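Local coordinates for hydrolase family protein (Deinococcus radiodurans R1, PDB 3CNH) that is a predicted hydrolase of the haloacid dehalogenase-like superfamily and probably acts as a phosphatase, at residues Leu16-Gly19 and Trp20-Glu23; Gln63-Tyr67 and Gln68-Phe72. One frame throughout, in Å; residues are numbered along the deposited sequence.

Contact 1. Residues Leu16-Gly19 and Trp20-Glu23; sequences LTNG and WDRE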
ATOM      1  N   LEU A  16      -0.717   4.029  -6.956  1.00 31.98           N
ATOM      2  CA  LEU A  16      -0.814   2.909  -7.903  1.00 32.56           C
ATOM      3  C   LEU A  16      -2.117   2.197  -7.680  1.00 34.44           C
ATOM      4  O   LEU A  16      -2.830   2.451  -6.715  1.00 33.93           O
ATOM      5  CB  LEU A  16       0.322   1.900  -7.663  1.00 34.06           C
ATOM      6  CG  LEU A  16       1.793   2.392  -7.649  1.00 31.76           C
ATOM      7  CD1 LEU A  16       2.744   1.235  -7.267  1.00 31.78           C
ATOM      8  CD2 LEU A  16       2.190   3.044  -8.965  1.00 32.92           C
ATOM      9  N   THR A  17      -2.407   1.286  -8.589  1.00 35.34           N
ATOM     10  CA  THR A  17      -3.543   0.385  -8.387  1.00 34.81           C
ATOM     11  C   THR A  17      -3.205  -0.490  -7.179  1.00 34.50           C
ATOM     12  O   THR A  17      -2.075  -0.534  -6.712  1.00 34.30           O
ATOM     13  CB  THR A  17      -3.765  -0.549  -9.604  1.00 36.35           C
ATOM     14  OG1 THR A  17      -2.553  -1.267  -9.878  1.00 36.40           O
ATOM     15  CG2 THR A  17      -4.190   0.244 -10.808  1.00 37.03           C
ATOM     16  N   ASN A  18      -4.195  -1.176  -6.634  1.00 35.29           N
ATOM     17  CA  ASN A  18      -3.907  -2.178  -5.601  1.00 36.44           C
ATOM     18  C   ASN A  18      -3.016  -3.253  -6.206  1.00 37.71           C
ATOM     19  O   ASN A  18      -2.972  -3.403  -7.412  1.00 40.95           O
ATOM     20  CB  ASN A  18      -5.173  -2.786  -5.051  1.00 35.18           C
ATOM     21  CG  ASN A  18      -5.952  -1.789  -4.236  1.00 41.80           C
ATOM     22  OD1 ASN A  18      -5.368  -1.066  -3.441  1.00 43.28           O
ATOM     23  ND2 ASN A  18      -7.245  -1.704  -4.470  1.00 44.23           N
ATOM     24  N   GLY A  19      -2.249  -3.912  -5.368  1.00 37.57           N
ATOM     25  CA  GLY A  19      -1.314  -4.925  -5.858  1.00 37.58           C
ATOM     26  C   GLY A  19      -1.904  -6.307  -6.022  1.00 36.38           C
ATOM     27  O   GLY A  19      -1.543  -7.055  -6.918  1.00 35.80           O
ATOM     28  N   TRP A  20      -2.845  -6.626  -5.160  1.00 36.59           N
ATOM     29  CA  TRP A  20      -3.365  -8.019  -5.131  1.00 37.16           C
ATOM     30  C   TRP A  20      -4.743  -8.063  -4.475  1.00 38.65           C
ATOM     31  O   TRP A  20      -4.997  -8.764  -3.513  1.00 37.20           O
ATOM     32  CB  TRP A  20      -2.322  -8.881  -4.418  1.00 38.15           C
ATOM     33  CG  TRP A  20      -2.442 -10.379  -4.599  1.00 32.56           C
ATOM     34  CD1 TRP A  20      -2.408 -11.315  -3.593  1.00 36.83           C
ATOM     35  CD2 TRP A  20      -2.559 -11.108  -5.815  1.00 31.94           C
ATOM     36  NE1 TRP A  20      -2.507 -12.554  -4.110  1.00 34.66           N
ATOM     37  CE2 TRP A  20      -2.584 -12.479  -5.475  1.00 32.82           C
ATOM     38  CE3 TRP A  20      -2.648 -10.755  -7.165  1.00 34.87           C
ATOM     39  CZ2 TRP A  20      -2.743 -13.465  -6.421  1.00 33.89           C
ATOM     40  CZ3 TRP A  20      -2.776 -11.751  -8.108  1.00 37.03           C
ATOM     41  CH2 TRP A  20      -2.831 -13.093  -7.734  1.00 37.92           C
ATOM     42  N   ASP A  21      -5.619  -7.230  -5.023  1.00 39.40           N
ATOM     43  CA  ASP A  21      -7.011  -7.119  -4.553  1.00 39.35           C
ATOM     44  C   ASP A  21      -7.907  -8.182  -5.135  1.00 38.42           C
ATOM     45  O   ASP A  21      -7.524  -9.000  -5.976  1.00 35.97           O
ATOM     46  CB  ASP A  21      -7.598  -5.689  -4.765  1.00 41.56           C
ATOM     47  CG  ASP A  21      -7.865  -5.330  -6.249  1.00 44.50           C
ATOM     48  OD1 ASP A  21      -8.051  -6.230  -7.110  1.00 44.26           O
ATOM     49  OD2 ASP A  21      -7.947  -4.097  -6.554  1.00 45.60           O
ATOM     50  N   ARG A  22      -9.135  -8.163  -4.646  1.00 37.98           N
ATOM     51  CA  ARG A  22     -10.124  -9.156  -5.038  1.00 40.55           C
ATOM     52  C   ARG A  22     -10.278  -9.313  -6.537  1.00 41.03           C
ATOM     53  O   ARG A  22     -10.313 -10.422  -7.076  1.00 41.72           O
ATOM     54  CB  ARG A  22     -11.505  -8.847  -4.412  1.00 41.78           C
ATOM     55  N   GLU A  23     -10.336  -8.182  -7.216  1.00 42.29           N
ATOM     56  CA  GLU A  23     -10.626  -8.190  -8.651  1.00 44.05           C
ATOM     57  C   GLU A  23      -9.461  -8.760  -9.451  1.00 41.45           C
ATOM     58  O   GLU A  23      -9.613  -9.558 -10.364  1.00 43.13           O
ATOM     59  CB  GLU A  23     -11.009  -6.778  -9.135  1.00 46.17           C
ATOM     60  CG  GLU A  23     -12.274  -6.229  -8.434  1.00 54.12           C
ATOM     61  CD  GLU A  23     -12.058  -5.585  -7.023  1.00 64.69           C
ATOM     62  OE1 GLU A  23     -10.917  -5.453  -6.498  1.00 62.41           O
ATOM     63  OE2 GLU A  23     -13.088  -5.180  -6.428  1.00 77.12           O
TER

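Contact 2. Residues Gln63-Tyr67 and Gln68-Phe72; sequences QVVFY and QPRDF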
ATOM      1  N   GLN A  63       0.755 -22.690  -0.345  1.00 31.59           N
ATOM      2  CA  GLN A  63      -0.562 -22.978   0.242  1.00 31.27           C
ATOM      3  C   GLN A  63      -1.732 -22.572  -0.627  1.00 32.17           C
ATOM      4  O   GLN A  63      -2.777 -23.232  -0.646  1.00 33.08           O
ATOM      5  CB  GLN A  63      -0.736 -22.291   1.589  1.00 33.38           C
ATOM      6  CG  GLN A  63       0.278 -22.720   2.639  1.00 34.79           C
ATOM      7  CD  GLN A  63      -0.088 -22.244   4.024  1.00 36.67           C
ATOM      8  OE1 GLN A  63      -1.136 -21.619   4.225  1.00 34.57           O
ATOM      9  NE2 GLN A  63       0.769 -22.551   4.996  1.00 32.82           N
ATOM     10  N   VAL A  64      -1.537 -21.489  -1.346  1.00 32.22           N
ATOM     11  CA  VAL A  64      -2.642 -20.855  -2.077  1.00 31.34           C
ATOM     12  C   VAL A  64      -2.819 -21.352  -3.507  1.00 33.03           C
ATOM     13  O   VAL A  64      -3.940 -21.372  -4.038  1.00 32.27           O
ATOM     14  CB  VAL A  64      -2.537 -19.330  -1.984  1.00 32.88           C
ATOM     15  CG1 VAL A  64      -3.593 -18.665  -2.831  1.00 33.17           C
ATOM     16  CG2 VAL A  64      -2.669 -18.884  -0.520  1.00 34.82           C
ATOM     17  N   VAL A  65      -1.702 -21.786  -4.102  1.00 31.92           N
ATOM     18  CA  VAL A  65      -1.671 -22.235  -5.486  1.00 31.33           C
ATOM     19  C   VAL A  65      -1.076 -23.592  -5.737  1.00 31.52           C
ATOM     20  O   VAL A  65      -1.706 -24.435  -6.373  1.00 31.51           O
ATOM     21  CB  VAL A  65      -0.936 -21.197  -6.389  1.00 31.20           C
ATOM     22  CG1 VAL A  65      -0.941 -21.657  -7.841  1.00 34.01           C
ATOM     23  CG2 VAL A  65      -1.597 -19.831  -6.286  1.00 32.08           C
ATOM     24  N   PHE A  66       0.116 -23.822  -5.196  1.00 30.97           N
ATOM     25  CA  PHE A  66       0.882 -25.044  -5.493  1.00 31.77           C
ATOM     26  C   PHE A  66       0.699 -26.159  -4.479  1.00 34.63           C
ATOM     27  O   PHE A  66       1.640 -26.853  -4.110  1.00 37.72           O
ATOM     28  CB  PHE A  66       2.348 -24.689  -5.720  1.00 32.57           C
ATOM     29  CG  PHE A  66       2.546 -23.725  -6.869  1.00 32.63           C
ATOM     30  CD1 PHE A  66       2.594 -24.190  -8.170  1.00 33.86           C
ATOM     31  CD2 PHE A  66       2.610 -22.366  -6.636  1.00 33.69           C
ATOM     32  CE1 PHE A  66       2.744 -23.306  -9.227  1.00 31.86           C
ATOM     33  CE2 PHE A  66       2.760 -21.472  -7.684  1.00 32.03           C
ATOM     34  CZ  PHE A  66       2.817 -21.954  -8.983  1.00 32.41           C
ATOM     35  N   TYR A  67      -0.562 -26.367  -4.131  1.00 33.40           N
ATOM     36  CA  TYR A  67      -0.973 -27.436  -3.175  1.00 33.22           C
ATOM     37  C   TYR A  67      -1.383 -28.671  -3.945  1.00 32.66           C
ATOM     38  O   TYR A  67      -1.730 -29.734  -3.382  1.00 34.30           O
ATOM     39  CB  TYR A  67      -2.107 -26.986  -2.235  1.00 33.59           C
ATOM     40  CG  TYR A  67      -3.342 -26.489  -2.932  1.00 35.84           C
ATOM     41  CD1 TYR A  67      -4.371 -27.355  -3.270  1.00 35.65           C
ATOM     42  CD2 TYR A  67      -3.483 -25.139  -3.260  1.00 35.86           C
ATOM     43  CE1 TYR A  67      -5.497 -26.895  -3.927  1.00 37.82           C
ATOM     44  CE2 TYR A  67      -4.601 -24.692  -3.908  1.00 37.07           C
ATOM     45  CZ  TYR A  67      -5.598 -25.567  -4.235  1.00 40.15           C
ATOM     46  OH  TYR A  67      -6.696 -25.092  -4.888  1.00 44.83           O
ATOM     47  N   GLN A  68      -1.327 -28.542  -5.262  1.00 32.79           N
ATOM     48  CA  GLN A  68      -1.568 -29.672  -6.179  1.00 34.09           C
ATOM     49  C   GLN A  68      -0.749 -29.415  -7.434  1.00 33.37           C
ATOM     50  O   GLN A  68      -0.244 -28.308  -7.582  1.00 32.95           O
ATOM     51  CB  GLN A  68      -3.046 -29.854  -6.502  1.00 35.24           C
ATOM     52  CG  GLN A  68      -3.666 -28.724  -7.253  1.00 40.60           C
ATOM     53  CD  GLN A  68      -5.145 -28.986  -7.505  1.00 47.77           C
ATOM     54  OE1 GLN A  68      -5.938 -29.081  -6.569  1.00 55.23           O
ATOM     55  NE2 GLN A  68      -5.510 -29.136  -8.766  1.00 51.01           N
ATOM     56  N   PRO A  69      -0.545 -30.437  -8.269  1.00 32.50           N
ATOM     57  CA  PRO A  69       0.277 -30.224  -9.476  1.00 33.06           C
ATOM     58  C   PRO A  69      -0.285 -29.182 -10.386  1.00 33.65           C
ATOM     59  O   PRO A  69      -1.481 -29.106 -10.596  1.00 34.35           O
ATOM     60  CB  PRO A  69       0.258 -31.586 -10.163  1.00 33.16           C
ATOM     61  CG  PRO A  69      -0.041 -32.571  -9.052  1.00 33.86           C
ATOM     62  CD  PRO A  69      -0.979 -31.827  -8.137  1.00 33.17           C
ATOM     63  N   ARG A  70       0.621 -28.377 -10.899  1.00 31.53           N
ATOM     64  CA  ARG A  70       0.297 -27.274 -11.827  1.00 33.53           C
ATOM     65  C   ARG A  70       1.180 -27.318 -13.065  1.00 35.25           C
ATOM     66  O   ARG A  70       2.310 -27.775 -13.019  1.00 35.43           O
ATOM     67  CB  ARG A  70       0.524 -25.930 -11.165  1.00 32.97           C
ATOM     68  CG  ARG A  70      -0.292 -25.628  -9.921  1.00 31.55           C
ATOM     69  CD  ARG A  70      -1.792 -25.766 -10.151  1.00 30.11           C
ATOM     70  NE  ARG A  70      -2.518 -25.371  -8.939  1.00 33.88           N
ATOM     71  CZ  ARG A  70      -3.838 -25.398  -8.793  1.00 37.36           C
ATOM     72  NH1 ARG A  70      -4.605 -25.853  -9.776  1.00 40.04           N
ATOM     73  NH2 ARG A  70      -4.390 -25.012  -7.643  1.00 38.17           N
ATOM     74  N   ASP A  71       0.640 -26.816 -14.167  1.00 34.06           N
ATOM     75  CA  ASP A  71       1.379 -26.816 -15.428  1.00 34.54           C
ATOM     76  C   ASP A  71       2.042 -25.486 -15.666  1.00 35.86           C
ATOM     77  O   ASP A  71       2.231 -25.051 -16.786  1.00 37.94           O
ATOM     78  CB  ASP A  71       0.518 -27.240 -16.632  1.00 36.22           C
ATOM     79  CG  ASP A  71      -0.670 -26.345 -16.876  1.00 38.42           C
ATOM     80  OD1 ASP A  71      -0.958 -25.455 -16.040  1.00 40.86           O
ATOM     81  OD2 ASP A  71      -1.323 -26.551 -17.932  1.00 45.75           O
ATOM     82  N   PHE A  72       2.382 -24.849 -14.573  1.00 32.85           N
ATOM     83  CA  PHE A  72       3.121 -23.594 -14.603  1.00 31.23           C
ATOM     84  C   PHE A  72       3.934 -23.498 -13.328  1.00 33.28           C
ATOM     85  O   PHE A  72       3.729 -24.272 -12.403  1.00 32.56           O
ATOM     86  CB  PHE A  72       2.189 -22.384 -14.763  1.00 31.19           C
ATOM     87  CG  PHE A  72       1.120 -22.304 -13.705  1.00 31.23           C
ATOM     88  CD1 PHE A  72       1.343 -21.619 -12.528  1.00 30.89           C
ATOM     89  CD2 PHE A  72      -0.077 -22.969 -13.872  1.00 30.20           C
ATOM     90  CE1 PHE A  72       0.373 -21.568 -11.540  1.00 32.34           C
ATOM     91  CE2 PHE A  72      -1.052 -22.920 -12.881  1.00 29.13           C
ATOM     92  CZ  PHE A  72      -0.834 -22.267 -11.742  1.00 28.46           C
TER
HETATM   93  O   HOH W   1      -8.158 -26.858  -6.366  1.00 61.98           O

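Contact 1. Residues Leu16-Gly19 and Trp20-Glu23
Asn18 and Asp21 meet through one side-chain hydrogen bond: Asn18 ND2 donates to Asp21 OD2 over 3.2 Å, with an N-H...O angle of 160°. The acceptor lies almost in the amide plane of Asn18 and offers its anti lone pair, while amide and carboxylate planes stand 73° apart. Asn18 CB also comes within 3.4 Å of Asp21 OD2. The Asp21 carboxylate is swung between its own backbone N and carbonyl carbon (chi1 71°), which lets OD2 reach back to Asn18 while OD1 accepts from the backbone N of Gln24, capping helix 22-32. A leucine in place of Asp21 would probably leave the Asn18 amide free to turn and the first turn of the helix without its cap. Trp20, between them in sequence, sends its indole away, NE1 bonding to Tyr60 OH and the ring meeting that of His43. The Asn18 side chain lies about 4 Å from a bound sodium ion, held by Asp10, Gly12 and Asp166, and from a phosphate ion, probably from the crystallisation liquor. The arrangement is an N-cap, consistent with the start of the helical cap of a HAD-fold hydrolase, beside what is probably its active site.

Contact 2. Residues Gln63-Tyr67 and Gln68-Phe72
The turn leaving helix 57-64 is closed by Arg70, which donates from NE and NH2 to one backbone oxygen, Val65 O. Arg70 NE reaches Val65 O over 2.8 Å, tilted 33° out of the carbonyl plane, and Arg70 NH2 reaches it over 3.0 Å, in that plane and on a lone pair. Both bonds lie in the guanidinium plane. A bend at chi2 (-55°) turns the arginine chain back toward the helix end, and Gln68 CG sits over the centre of one guanidinium face, 3.6 Å above its plane. Tyr67 and Gln68 run side by side, and a water accepts from Tyr67 OH at 2.7 Å and donates to Gln68 OE1. On the apolar flank, Phe66 CZ comes within 3.6 Å of Phe72 CE1, the ring planes inclined at 61°, while Arg70 CG rests 3.7 Å from Phe66 CD1. Val65 CG1 meets the edge of the Phe72 ring at 3.9 Å from CE1, and both residues touch Phe77 of helix 74-83. Tyr67 N bonds weakly to Val65 O, closing an inverse gamma turn centred on Phe66. The whole is a loop between two helices, held by paired arginine-to-backbone hydrogen bonds beside an aromatic cluster.

How the contacts relate
Contact 1 precedes contact 2 along the chain; their centres lie about 22 Å apart, and their nearest atoms, about 6 Å apart, do not touch. Residues 16-23 run from the loop after strand 6-9 of the parallel sheet into helix 22-32, with a centre about 9 Å from that of the chain. Residues 63-72 join helix 57-64 to helix 74-83, about 27 Å out and on the same side. Helix 22-32, which starts in contact 1, and helix 36-51 lead on to contact 2: Phe72 meets Phe32, and Tyr67 meets Arg42. The two are probably the entry to the helical cap, beside the sodium site, and a turn of that cap farther from the chain's centre.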